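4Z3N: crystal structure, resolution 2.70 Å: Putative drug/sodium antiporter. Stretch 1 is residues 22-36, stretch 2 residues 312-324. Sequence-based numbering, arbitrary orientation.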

ATOM      1  N   GLY A  22      25.155  -4.543   8.250  1.00 47.86           N
ATOM      2  CA  GLY A  22      24.413  -5.441   9.126  1.00 40.56           C
ATOM      3  C   GLY A  22      23.505  -6.392   8.365  1.00 45.25           C
ATOM      4  O   GLY A  22      22.793  -7.217   8.959  1.00 37.24           O
ATOM      5  N   MET A  23      23.531  -6.271   7.039  1.00 41.37           N
ATOM      6  CA  MET A  23      22.624  -7.001   6.167  1.00 37.41           C
ATOM      7  C   MET A  23      22.799  -8.515   6.261  1.00 38.34           C
ATOM      8  O   MET A  23      21.838  -9.259   6.487  1.00 36.81           O
ATOM      9  N   PHE A  24      24.019  -8.972   6.016  1.00 38.29           N
ATOM     10  CA  PHE A  24      24.307 -10.397   6.018  1.00 35.89           C
ATOM     11  C   PHE A  24      24.648 -10.972   7.391  1.00 39.50           C
ATOM     12  O   PHE A  24      24.283 -12.113   7.683  1.00 41.81           O
ATOM     13  N   ASP A  25      25.408 -10.248   8.211  1.00 44.10           N
ATOM     14  CA  ASP A  25      25.766 -10.798   9.527  1.00 46.58           C
ATOM     15  C   ASP A  25      25.102 -10.195  10.771  1.00 42.60           C
ATOM     16  O   ASP A  25      25.211 -10.762  11.852  1.00 57.54           O
ATOM     17  N   GLY A  26      24.380  -9.098  10.643  1.00 39.83           N
ATOM     18  CA  GLY A  26      23.973  -8.364  11.837  1.00 45.16           C
ATOM     19  C   GLY A  26      22.740  -8.792  12.632  1.00 41.72           C
ATOM     20  O   GLY A  26      22.122  -9.828  12.370  1.00 42.14           O
ATOM     21  N   SER A  27      22.389  -7.982  13.627  1.00 35.58           N
ATOM     22  CA  SER A  27      21.131  -8.154  14.349  1.00 35.27           C
ATOM     23  C   SER A  27      19.937  -7.798  13.447  1.00 38.26           C
ATOM     24  O   SER A  27      19.847  -6.691  12.896  1.00 36.49           O
ATOM     25  N   LEU A  28      19.020  -8.743  13.300  1.00 31.15           N
ATOM     26  CA  LEU A  28      17.916  -8.544  12.384  1.00 33.10           C
ATOM     27  C   LEU A  28      16.977  -7.447  12.872  1.00 33.70           C
ATOM     28  O   LEU A  28      16.457  -6.680  12.057  1.00 35.17           O
ATOM     29  N   TYR A  29      16.779  -7.345  14.187  1.00 30.16           N
ATOM     30  CA  TYR A  29      15.893  -6.309  14.720  1.00 33.83           C
ATOM     31  C   TYR A  29      16.434  -4.921  14.440  1.00 33.64           C
ATOM     32  O   TYR A  29      15.693  -4.064  13.963  1.00 34.64           O
ATOM     33  N   LYS A  30      17.717  -4.706  14.724  1.00 33.90           N
ATOM     34  CA  LYS A  30      18.383  -3.446  14.394  1.00 37.63           C
ATOM     35  C   LYS A  30      18.322  -3.171  12.886  1.00 37.40           C
ATOM     36  O   LYS A  30      18.008  -2.059  12.449  1.00 37.46           O
ATOM     37  N   LEU A  31      18.612  -4.196  12.097  1.00 34.32           N
ATOM     38  CA  LEU A  31      18.605  -4.065  10.649  1.00 34.41           C
ATOM     39  C   LEU A  31      17.216  -3.671  10.107  1.00 38.85           C
ATOM     40  O   LEU A  31      17.102  -2.710   9.352  1.00 39.08           O
ATOM     41  N   LEU A  32      16.162  -4.385  10.502  1.00 32.15           N
ATOM     42  CA  LEU A  32      14.820  -4.057  10.029  1.00 37.39           C
ATOM     43  C   LEU A  32      14.321  -2.679  10.506  1.00 38.76           C
ATOM     44  O   LEU A  32      13.639  -1.962   9.760  1.00 38.34           O
ATOM     45  N   LEU A  33      14.639  -2.312  11.741  1.00 35.90           N
ATOM     46  CA  LEU A  33      14.136  -1.060  12.290  1.00 32.83           C
ATOM     47  C   LEU A  33      14.786   0.124  11.643  1.00 37.07           C
ATOM     48  O   LEU A  33      14.128   1.117  11.356  1.00 43.87           O
ATOM     49  N   ARG A  34      16.092   0.034  11.429  1.00 41.10           N
ATOM     50  CA  ARG A  34      16.821   1.164  10.878  1.00 39.13           C
ATOM     51  C   ARG A  34      16.399   1.418   9.444  1.00 37.93           C
ATOM     52  O   ARG A  34      16.510   2.530   8.936  1.00 41.67           O
ATOM     53  N   MET A  35      15.943   0.366   8.786  1.00 36.48           N
ATOM     54  CA  MET A  35      15.397   0.477   7.454  1.00 31.02           C
ATOM     55  C   MET A  35      13.933   0.877   7.449  1.00 37.04           C
ATOM     56  O   MET A  35      13.493   1.626   6.567  1.00 39.39           O
ATOM     57  N   ALA A  36      13.167   0.374   8.418  1.00 37.63           N
ATOM     58  CA  ALA A  36      11.718   0.619   8.433  1.00 32.74           C
ATOM     59  C   ALA A  36      11.347   1.971   9.003  1.00 33.11           C
ATOM     60  O   ALA A  36      10.290   2.482   8.677  1.00 36.21           O
ATOM     61  N   ALA A 312      10.939  -3.027   4.518  1.00 26.80           N
ATOM     62  CA  ALA A 312      12.300  -3.290   4.999  1.00 30.92           C
ATOM     63  C   ALA A 312      12.653  -4.753   4.806  1.00 28.71           C
ATOM     64  O   ALA A 312      13.806  -5.100   4.557  1.00 28.29           O
ATOM     65  N   LEU A 313      11.628  -5.592   4.916  1.00 25.44           N
ATOM     66  CA  LEU A 313      11.776  -7.031   4.880  1.00 26.65           C
ATOM     67  C   LEU A 313      12.022  -7.520   3.464  1.00 27.71           C
ATOM     68  O   LEU A 313      12.718  -8.519   3.263  1.00 28.05           O
ATOM     69  N   LEU A 314      11.443  -6.821   2.492  1.00 26.56           N
ATOM     70  CA  LEU A 314      11.651  -7.147   1.082  1.00 32.53           C
ATOM     71  C   LEU A 314      13.156  -7.067   0.713  1.00 33.04           C
ATOM     72  O   LEU A 314      13.744  -7.992   0.141  1.00 28.83           O
ATOM     73  N   THR A 315      13.770  -5.953   1.080  1.00 31.53           N
ATOM     74  CA  THR A 315      15.198  -5.772   0.909  1.00 33.86           C
ATOM     75  C   THR A 315      16.067  -6.812   1.623  1.00 33.17           C
ATOM     76  O   THR A 315      17.051  -7.301   1.050  1.00 30.15           O
ATOM     77  N   VAL A 316      15.711  -7.131   2.865  1.00 28.26           N
ATOM     78  CA  VAL A 316      16.494  -8.066   3.656  1.00 28.26           C
ATOM     79  C   VAL A 316      16.304  -9.504   3.152  1.00 33.56           C
ATOM     80  O   VAL A 316      17.276 -10.264   3.037  1.00 27.94           O
ATOM     81  N   VAL A 317      15.064  -9.870   2.830  1.00 29.95           N
ATOM     82  CA  VAL A 317      14.804 -11.189   2.274  1.00 26.88           C
ATOM     83  C   VAL A 317      15.404 -11.280   0.884  1.00 30.77           C
ATOM     84  O   VAL A 317      16.103 -12.241   0.570  1.00 29.89           O
ATOM     85  N   GLY A 318      15.145 -10.271   0.054  1.00 30.08           N
ATOM     86  CA  GLY A 318      15.639 -10.281  -1.312  1.00 27.79           C
ATOM     87  C   GLY A 318      17.161 -10.402  -1.418  1.00 34.81           C
ATOM     88  O   GLY A 318      17.679 -11.183  -2.230  1.00 34.09           O
ATOM     89  N   GLN A 319      17.875  -9.623  -0.603  1.00 33.28           N
ATOM     90  CA  GLN A 319      19.334  -9.585  -0.624  1.00 30.29           C
ATOM     91  C   GLN A 319      19.984 -10.811   0.012  1.00 31.51           C
ATOM     92  O   GLN A 319      20.957 -11.353  -0.518  1.00 34.44           O
ATOM     93  N   ASN A 320      19.453 -11.270   1.135  1.00 33.57           N
ATOM     94  CA  ASN A 320      19.979 -12.498   1.729  1.00 33.09           C
ATOM     95  C   ASN A 320      19.656 -13.731   0.892  1.00 32.94           C
ATOM     96  O   ASN A 320      20.370 -14.733   0.928  1.00 32.96           O
ATOM     97  N   TRP A 321      18.560 -13.655   0.152  1.00 31.00           N
ATOM     98  CA  TRP A 321      18.154 -14.740  -0.714  1.00 26.99           C
ATOM     99  C   TRP A 321      19.143 -14.864  -1.848  1.00 32.11           C
ATOM    100  O   TRP A 321      19.586 -15.970  -2.173  1.00 33.84           O
ATOM    101  N   GLY A 322      19.486 -13.722  -2.446  1.00 30.20           N
ATOM    102  CA  GLY A 322      20.480 -13.675  -3.505  1.00 33.69           C
ATOM    103  C   GLY A 322      21.863 -14.149  -3.057  1.00 35.60           C
ATOM    104  O   GLY A 322      22.579 -14.805  -3.803  1.00 32.82           O
ATOM    105  N   HIS A 323      22.225 -13.801  -1.828  1.00 34.28           N
ATOM    106  CA  HIS A 323      23.479 -14.195  -1.221  1.00 33.82           C
ATOM    107  C   HIS A 323      23.479 -15.673  -0.824  1.00 35.89           C
ATOM    108  O   HIS A 323      24.494 -16.192  -0.383  1.00 43.87           O
ATOM    109  N   GLY A 324      22.340 -16.348  -0.967  1.00 32.10           N
ATOM    110  CA  GLY A 324      22.260 -17.771  -0.684  1.00 26.10           C
ATOM    111  C   GLY A 324      21.918 -18.163   0.750  1.00 29.77           C
ATOM    112  O   GLY A 324      21.867 -19.342   1.056  1.00 25.55           O
TER

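The contact is a largely apolar helix-helix packing, centred on Val-316 and extended through the loop before helix 28-36 by Met-23 and Phe-24, with one weak hydrogen bond across it. The helix axes approach to 9.5 Å at 130° between their N-to-C directions. Val-316 (t) points toward stretch 1 and sits as a knob among Leu-28, Leu-31, Leu-32 and Met-35; its CG2 lies 3.7 Å from Leu-31 CD2 and 3.9 Å from Met-35 SD. Where the CA atoms of the two stretches come nearest, 5.2 Å between Ala-36 CA and Ala-312 CA, the Ala-312 methyl packs against the backbone and side chain of stretch 1: its CB is 3.6 Å from Leu-32 O and 3.9 Å from Ala-36 CB. Leu-32 (m, t) starts sideways, but its CD2 reaches Leu-313 CA at 3.9 Å. Met-35 (m, t, p) points toward stretch 2 and brings CE to 3.4 Å from Thr-315 CB. Met-23 (t, p, p) also leaves sideways, then turns its SD to 3.8 Å from Val-316 CA. Asn-320 (m) gives its ND2 to Val-316 O within its own helix (2.7 Å) and, weakly, to Met-23 O (3.4 Å). At the exposed end, Phe-24 (m) meets His-323 (t) obliquely, ring centroids 4.5 Å apart and planes at 33°, while Gln-319 O approaches the Phe-24 ring edge, 3.7 Å from CE1.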

ATOM      1  CB  MET A  23      22.821  -6.551   4.714  1.00 35.21           C
ATOM      2  CG  MET A  23      21.915  -7.253   3.703  1.00 35.41           C
ATOM      3  SD  MET A  23      20.128  -7.036   3.983  1.00 31.50           S
ATOM      4  CE  MET A  23      19.936  -5.288   3.632  1.00 32.97           C
ATOM      5  CB  PHE A  24      25.396 -10.663   4.979  1.00 31.75           C
ATOM      6  CG  PHE A  24      25.063 -10.053   3.640  1.00 31.44           C
ATOM      7  CD1 PHE A  24      24.028 -10.581   2.866  1.00 32.12           C
ATOM      8  CD2 PHE A  24      25.704  -8.902   3.202  1.00 31.51           C
ATOM      9  CE1 PHE A  24      23.673 -10.008   1.655  1.00 29.12           C
ATOM     10  CE2 PHE A  24      25.358  -8.310   1.988  1.00 31.76           C
ATOM     11  CZ  PHE A  24      24.338  -8.867   1.212  1.00 32.15           C
ATOM     12  CB  ASP A  25      27.298 -10.746   9.715  1.00 53.58           C
ATOM     13  CG  ASP A  25      27.864  -9.320   9.665  1.00 69.66           C
ATOM     14  OD1 ASP A  25      27.101  -8.356   9.410  1.00 66.71           O
ATOM     15  OD2 ASP A  25      29.085  -9.167   9.884  1.00 78.14           O
ATOM     16  CB  SER A  27      21.112  -7.292  15.602  1.00 34.15           C
ATOM     17  OG  SER A  27      19.822  -7.226  16.167  1.00 40.40           O
ATOM     18  CB  LEU A  28      17.165  -9.853  12.168  1.00 28.90           C
ATOM     19  CG  LEU A  28      17.960 -10.809  11.283  1.00 26.81           C
ATOM     20  CD1 LEU A  28      17.339 -12.177  11.313  1.00 24.55           C
ATOM     21  CD2 LEU A  28      18.060 -10.279   9.856  1.00 23.04           C
ATOM     22  CB  TYR A  29      15.656  -6.494  16.219  1.00 33.33           C
ATOM     23  CG  TYR A  29      14.918  -7.763  16.526  1.00 29.64           C
ATOM     24  CD1 TYR A  29      13.609  -7.929  16.124  1.00 25.28           C
ATOM     25  CD2 TYR A  29      15.543  -8.808  17.196  1.00 26.31           C
ATOM     26  CE1 TYR A  29      12.929  -9.101  16.392  1.00 28.57           C
ATOM     27  CE2 TYR A  29      14.881  -9.983  17.468  1.00 22.79           C
ATOM     28  CZ  TYR A  29      13.569 -10.123  17.062  1.00 31.61           C
ATOM     29  OH  TYR A  29      12.883 -11.283  17.319  1.00 35.52           O
ATOM     30  CB  LYS A  30      19.851  -3.453  14.871  1.00 42.99           C
ATOM     31  CG  LYS A  30      20.024  -3.529  16.393  1.00 51.56           C
ATOM     32  CD  LYS A  30      19.075  -2.556  17.108  1.00 66.60           C
ATOM     33  CE  LYS A  30      19.005  -2.819  18.617  1.00 76.58           C
ATOM     34  NZ  LYS A  30      17.690  -3.392  19.062  1.00 64.96           N
ATOM     35  CB  LEU A  31      19.095  -5.366  10.013  1.00 30.11           C
ATOM     36  CG  LEU A  31      19.047  -5.428   8.488  1.00 36.19           C
ATOM     37  CD1 LEU A  31      19.876  -4.312   7.832  1.00 32.47           C
ATOM     38  CD2 LEU A  31      19.443  -6.834   7.970  1.00 31.71           C
ATOM     39  CB  LEU A  32      13.824  -5.135  10.460  1.00 34.50           C
ATOM     40  CG  LEU A  32      13.896  -6.471   9.732  1.00 28.45           C
ATOM     41  CD1 LEU A  32      13.072  -7.506  10.473  1.00 24.66           C
ATOM     42  CD2 LEU A  32      13.424  -6.340   8.294  1.00 26.65           C
ATOM     43  CB  LEU A  33      14.371  -0.984  13.788  1.00 36.15           C
ATOM     44  CG  LEU A  33      13.301  -1.623  14.649  1.00 36.34           C
ATOM     45  CD1 LEU A  33      13.666  -1.375  16.099  1.00 31.46           C
ATOM     46  CD2 LEU A  33      11.942  -1.040  14.272  1.00 31.99           C
ATOM     47  CB  ARG A  34      18.313   0.927  10.946  1.00 34.85           C
ATOM     48  CG  ARG A  34      18.868   0.405   9.677  1.00 44.15           C
ATOM     49  CD  ARG A  34      20.213  -0.230   9.943  1.00 58.62           C
ATOM     50  NE  ARG A  34      21.300   0.591   9.435  1.00 63.41           N
ATOM     51  CZ  ARG A  34      22.578   0.266   9.549  1.00 69.59           C
ATOM     52  NH1 ARG A  34      22.915  -0.864  10.165  1.00 64.79           N
ATOM     53  NH2 ARG A  34      23.508   1.072   9.050  1.00 72.48           N
ATOM     54  CB  MET A  35      15.580  -0.835   6.724  1.00 38.27           C
ATOM     55  CG  MET A  35      17.020  -1.146   6.426  1.00 42.25           C
ATOM     56  SD  MET A  35      17.157  -2.743   5.645  1.00 64.37           S
ATOM     57  CE  MET A  35      16.491  -2.399   4.020  1.00 45.01           C
ATOM     58  CB  ALA A  36      10.995  -0.461   9.192  1.00 29.78           C
ATOM     59  CB  ALA A 312      12.443  -2.904   6.468  1.00 29.20           C
ATOM     60  CB  LEU A 313      10.537  -7.717   5.467  1.00 22.83           C
ATOM     61  CG  LEU A 313      10.602  -9.249   5.426  1.00 22.74           C
ATOM     62  CD1 LEU A 313      11.692  -9.805   6.372  1.00 20.91           C
ATOM     63  CD2 LEU A 313       9.260  -9.835   5.738  1.00 21.62           C
ATOM     64  CB  LEU A 314      10.818  -6.207   0.188  1.00 29.42           C
ATOM     65  CG  LEU A 314      10.872  -6.568  -1.299  1.00 28.03           C
ATOM     66  CD1 LEU A 314       9.635  -7.303  -1.695  1.00 31.24           C
ATOM     67  CD2 LEU A 314      11.071  -5.347  -2.161  1.00 29.56           C
ATOM     68  CB  THR A 315      15.590  -4.417   1.403  1.00 31.11           C
ATOM     69  OG1 THR A 315      14.600  -3.481   0.954  1.00 35.77           O
ATOM     70  CG2 THR A 315      16.958  -4.051   0.865  1.00 30.31           C
ATOM     71  CB  VAL A 316      16.137  -7.976   5.152  1.00 25.18           C
ATOM     72  CG1 VAL A 316      16.795  -9.111   5.917  1.00 23.31           C
ATOM     73  CG2 VAL A 316      16.558  -6.625   5.713  1.00 27.50           C
ATOM     74  CB  VAL A 317      13.301 -11.513   2.192  1.00 29.04           C
ATOM     75  CG1 VAL A 317      13.075 -12.843   1.441  1.00 23.92           C
ATOM     76  CG2 VAL A 317      12.679 -11.542   3.599  1.00 26.70           C
ATOM     77  CB  GLN A 319      19.841  -8.312   0.056  1.00 32.71           C
ATOM     78  CG  GLN A 319      19.768  -7.078  -0.857  1.00 31.52           C
ATOM     79  CD  GLN A 319      20.699  -5.980  -0.422  1.00 27.62           C
ATOM     80  OE1 GLN A 319      21.488  -6.169   0.494  1.00 34.38           O
ATOM     81  NE2 GLN A 319      20.624  -4.829  -1.077  1.00 31.08           N
ATOM     82  CB  ASN A 320      19.438 -12.683   3.138  1.00 28.55           C
ATOM     83  CG  ASN A 320      20.124 -11.807   4.129  1.00 29.23           C
ATOM     84  OD1 ASN A 320      21.075 -12.231   4.771  1.00 37.50           O
ATOM     85  ND2 ASN A 320      19.656 -10.573   4.267  1.00 32.50           N
ATOM     86  CB  TRP A 321      16.751 -14.505  -1.252  1.00 27.40           C
ATOM     87  CG  TRP A 321      16.302 -15.504  -2.261  1.00 27.50           C
ATOM     88  CD1 TRP A 321      16.379 -15.394  -3.620  1.00 26.30           C
ATOM     89  CD2 TRP A 321      15.661 -16.754  -1.993  1.00 26.29           C
ATOM     90  NE1 TRP A 321      15.842 -16.514  -4.215  1.00 30.30           N
ATOM     91  CE2 TRP A 321      15.395 -17.365  -3.236  1.00 28.38           C
ATOM     92  CE3 TRP A 321      15.286 -17.417  -0.823  1.00 26.86           C
ATOM     93  CZ2 TRP A 321      14.776 -18.605  -3.341  1.00 28.04           C
ATOM     94  CZ3 TRP A 321      14.679 -18.657  -0.929  1.00 28.85           C
ATOM     95  CH2 TRP A 321      14.422 -19.231  -2.181  1.00 27.57           C
ATOM     96  CB  HIS A 323      23.749 -13.312  -0.001  1.00 38.13           C
ATOM     97  CG  HIS A 323      25.173 -13.325   0.466  1.00 43.62           C
ATOM     98  ND1 HIS A 323      25.721 -14.383   1.158  1.00 41.07           N
ATOM     99  CD2 HIS A 323      26.147 -12.387   0.380  1.00 45.38           C
ATOM    100  CE1 HIS A 323      26.975 -14.106   1.463  1.00 44.31           C
ATOM    101  NE2 HIS A 323      27.257 -12.898   1.006  1.00 49.54           N
TER